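Local atomic coordinates of 2-oxoglutarate carboxylase small subunit (Hydrogenobacter thermophilus, PDB entry 7KCT), a protein that belongs to the biotin carboxylase family, with an ATP-grasp domain, and binds ADP, bicarbonate and magnesium. Residues 411-416 / 430-435. Residues are numbered along the deposited sequence.
Sequences MRSALE and LINIMK
Leu415 (m,t) lies across the facing helix and overlaps three side chains there: Leu415 CD1 sits 3.7 Å from Leu430 CB and 3.8 Å from Met434 CG, while Leu415 CB meets CG1 of Ile431 (m,t) at 3.7 Å. Build 411-416 and 430-435 with helical phi/psi near -63/-42, relaxing psi to about -20 at Glu416 and -28 at Met434, and Lys435 to -86/-9; Leu415 N bonds Met411 O (2.9 Å) and Met434 N bonds Leu430 O (3.1 Å). Run them nearly antiparallel, at a signed crossing angle of -157° with axes 9.0 Å apart, and set the register by Arg412 CA and Ile431 CA, 5.5 Å from each other. One turn before Leu415, Met411 (t,p,p) brings CG to 3.7 Å from SD of Met434 (m,m, chi3 127°) before its end leads away. Arg412 (t,t,p) touches Met434 CB with CB (3.7 Å); Arg412 CD reaches Lys435 CG at 3.8 Å. Glu416 CG packs on Ile431 CD1 (3.9 Å).

This antiparallel helix pair of the biotin carboxylase C-terminal domain, joined through short strand 419-420, lies against the antiparallel sheet: Met411, Leu430 and Met434 touch Cys345, and Leu415 rests on Leu397.

Close contacts are nearly all carbon or sulfur; Glu416 OE2 and Lys435 NZ, 4.0 Å apart, fall short of a salt bridge. Arg412 instead salt-bridges Asp409 and hydrogen-bonds Lys31 O of the second subunit, whose Lys31 side chain salt-bridges Glu416: apolar packing joins the helices, while both head groups serve the subunit interface.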
ATOM      1  N   MET A 411       8.057   8.804  -3.424  1.00 24.33           N
ATOM      2  CA  MET A 411       8.487   7.847  -4.445  1.00 24.80           C
ATOM      3  C   MET A 411      10.007   7.655  -4.447  1.00 25.53           C
ATOM      4  O   MET A 411      10.497   6.525  -4.582  1.00 22.85           O
ATOM      5  CB  MET A 411       8.008   8.311  -5.836  1.00 24.90           C
ATOM      6  CG  MET A 411       8.514   7.453  -6.978  1.00 25.36           C
ATOM      7  SD  MET A 411       7.879   5.740  -7.023  1.00 28.22           S
ATOM      8  CE  MET A 411       6.230   6.019  -7.619  1.00 25.99           C
ATOM      9  N   ARG A 412      10.771   8.744  -4.408  1.00 24.84           N
ATOM     10  CA  ARG A 412      12.221   8.618  -4.260  1.00 27.24           C
ATOM     11  C   ARG A 412      12.587   7.677  -3.097  1.00 24.62           C
ATOM     12  O   ARG A 412      13.440   6.808  -3.229  1.00 24.93           O
ATOM     13  CB  ARG A 412      12.830   9.988  -4.010  1.00 30.93           C
ATOM     14  CG  ARG A 412      14.386  10.024  -3.955  1.00 30.81           C
ATOM     15  CD  ARG A 412      14.943  11.289  -3.268  1.00 36.02           C
ATOM     16  NE  ARG A 412      14.485  11.450  -1.868  1.00 37.24           N
ATOM     17  CZ  ARG A 412      13.695  12.434  -1.436  1.00 38.58           C
ATOM     18  NH1 ARG A 412      13.253  13.355  -2.277  1.00 41.53           N
ATOM     19  NH2 ARG A 412      13.344  12.526  -0.153  1.00 41.46           N
ATOM     20  N   SER A 413      11.954   7.858  -1.948  1.00 26.36           N
ATOM     21  CA  SER A 413      12.284   7.081  -0.754  1.00 25.00           C
ATOM     22  C   SER A 413      11.864   5.622  -0.869  1.00 28.68           C
ATOM     23  O   SER A 413      12.514   4.740  -0.300  1.00 27.19           O
ATOM     24  CB  SER A 413      11.615   7.692   0.478  1.00 27.50           C
ATOM     25  OG  SER A 413      12.141   8.963   0.725  1.00 31.40           O
ATOM     26  N   ALA A 414      10.721   5.370  -1.494  1.00 28.14           N
ATOM     27  CA  ALA A 414      10.295   4.003  -1.753  1.00 28.68           C
ATOM     28  C   ALA A 414      11.278   3.315  -2.693  1.00 27.48           C
ATOM     29  O   ALA A 414      11.762   2.214  -2.402  1.00 23.85           O
ATOM     30  CB  ALA A 414       8.880   4.000  -2.334  1.00 24.09           C
ATOM     31  N   LEU A 415      11.666   4.001  -3.766  1.00 23.66           N
ATOM     32  CA  LEU A 415      12.593   3.428  -4.745  1.00 22.75           C
ATOM     33  C   LEU A 415      13.962   3.118  -4.132  1.00 24.63           C
ATOM     34  O   LEU A 415      14.606   2.103  -4.462  1.00 24.96           O
ATOM     35  CB  LEU A 415      12.764   4.418  -5.892  1.00 22.31           C
ATOM     36  CG  LEU A 415      11.666   4.623  -6.920  1.00 27.83           C
ATOM     37  CD1 LEU A 415      11.926   5.881  -7.737  1.00 25.02           C
ATOM     38  CD2 LEU A 415      11.571   3.382  -7.817  1.00 25.77           C
ATOM     39  N   GLU A 416      14.450   4.009  -3.294  1.00 26.00           N
ATOM     40  CA  GLU A 416      15.747   3.802  -2.646  1.00 32.86           C
ATOM     41  C   GLU A 416      15.730   2.593  -1.730  1.00 29.33           C
ATOM     42  O   GLU A 416      16.791   2.054  -1.419  1.00 29.85           O
ATOM     43  CB  GLU A 416      16.119   5.067  -1.891  1.00 26.39           C
ATOM     44  CG  GLU A 416      16.710   6.170  -2.773  1.00 29.11           C
ATOM     45  CD  GLU A 416      16.729   7.514  -2.037  1.00 36.45           C
ATOM     46  OE1 GLU A 416      16.099   7.628  -0.970  1.00 41.56           O
ATOM     47  OE2 GLU A 416      17.306   8.481  -2.556  1.00 42.12           O
ATOM     48  N   LEU A 430      15.208   5.637 -12.117  1.00 27.64           N
ATOM     49  CA  LEU A 430      14.014   6.262 -11.575  1.00 23.90           C
ATOM     50  C   LEU A 430      14.333   7.126 -10.363  1.00 26.99           C
ATOM     51  O   LEU A 430      13.704   8.185 -10.151  1.00 25.99           O
ATOM     52  CB  LEU A 430      12.988   5.181 -11.237  1.00 27.42           C
ATOM     53  CG  LEU A 430      12.497   4.379 -12.453  1.00 28.14           C
ATOM     54  CD1 LEU A 430      11.779   3.126 -12.012  1.00 30.41           C
ATOM     55  CD2 LEU A 430      11.577   5.247 -13.341  1.00 33.52           C
ATOM     56  N   ILE A 431      15.283   6.688  -9.537  1.00 26.41           N
ATOM     57  CA  ILE A 431      15.675   7.496  -8.381  1.00 25.32           C
ATOM     58  C   ILE A 431      16.181   8.856  -8.843  1.00 24.41           C
ATOM     59  O   ILE A 431      15.857   9.903  -8.255  1.00 28.41           O
ATOM     60  CB  ILE A 431      16.734   6.746  -7.546  1.00 23.64           C
ATOM     61  CG1 ILE A 431      16.110   5.538  -6.832  1.00 24.22           C
ATOM     62  CG2 ILE A 431      17.388   7.673  -6.550  1.00 32.60           C
ATOM     63  CD1 ILE A 431      17.135   4.527  -6.291  1.00 26.68           C
ATOM     64  N   ASN A 432      16.989   8.861  -9.906  1.00 29.51           N
ATOM     65  CA  ASN A 432      17.571  10.122 -10.383  1.00 30.85           C
ATOM     66  C   ASN A 432      16.506  11.052 -10.953  1.00 30.90           C
ATOM     67  O   ASN A 432      16.629  12.273 -10.858  1.00 31.92           O
ATOM     68  CB  ASN A 432      18.654   9.845 -11.432  1.00 29.73           C
ATOM     69  CG  ASN A 432      19.979   9.394 -10.823  1.00 33.35           C
ATOM     70  OD1 ASN A 432      20.228   9.599  -9.653  1.00 32.12           O
ATOM     71  ND2 ASN A 432      20.821   8.787 -11.621  1.00 31.28           N
ATOM     72  N   ILE A 433      15.488  10.501 -11.622  1.00 28.67           N
ATOM     73  CA  ILE A 433      14.374  11.328 -12.081  1.00 25.52           C
ATOM     74  C   ILE A 433      13.701  12.017 -10.902  1.00 32.26           C
ATOM     75  O   ILE A 433      13.449  13.232 -10.923  1.00 28.10           O
ATOM     76  CB  ILE A 433      13.390  10.471 -12.902  1.00 25.75           C
ATOM     77  CG1 ILE A 433      14.100   9.872 -14.125  1.00 31.84           C
ATOM     78  CG2 ILE A 433      12.198  11.294 -13.293  1.00 33.90           C
ATOM     79  CD1 ILE A 433      13.250   8.926 -14.986  1.00 30.99           C
ATOM     80  N   MET A 434      13.440  11.263  -9.832  1.00 28.79           N
ATOM     81  CA  MET A 434      12.793  11.853  -8.673  1.00 26.68           C
ATOM     82  C   MET A 434      13.660  12.940  -8.033  1.00 29.37           C
ATOM     83  O   MET A 434      13.132  13.875  -7.432  1.00 31.68           O
ATOM     84  CB  MET A 434      12.476  10.776  -7.630  1.00 29.98           C
ATOM     85  CG  MET A 434      11.495   9.685  -8.088  1.00 32.00           C
ATOM     86  SD  MET A 434       9.936  10.400  -8.700  1.00 32.20           S
ATOM     87  CE  MET A 434       9.751   9.650 -10.306  1.00 30.55           C
ATOM     88  N   LYS A 435      14.982  12.851  -8.169  1.00 28.84           N
ATOM     89  CA  LYS A 435      15.873  13.889  -7.646  1.00 34.65           C
ATOM     90  C   LYS A 435      16.095  15.054  -8.616  1.00 38.71           C
ATOM     91  O   LYS A 435      16.758  16.040  -8.266  1.00 32.72           O
ATOM     92  CB  LYS A 435      17.231  13.262  -7.308  1.00 30.74           C
ATOM     93  CG  LYS A 435      17.246  12.309  -6.145  1.00 37.89           C
ATOM     94  CD  LYS A 435      18.623  11.615  -6.145  1.00 40.31           C
ATOM     95  CE  LYS A 435      18.846  10.840  -4.879  1.00 44.09           C
ATOM     96  NZ  LYS A 435      20.111  10.058  -4.949  1.00 53.37           N
TER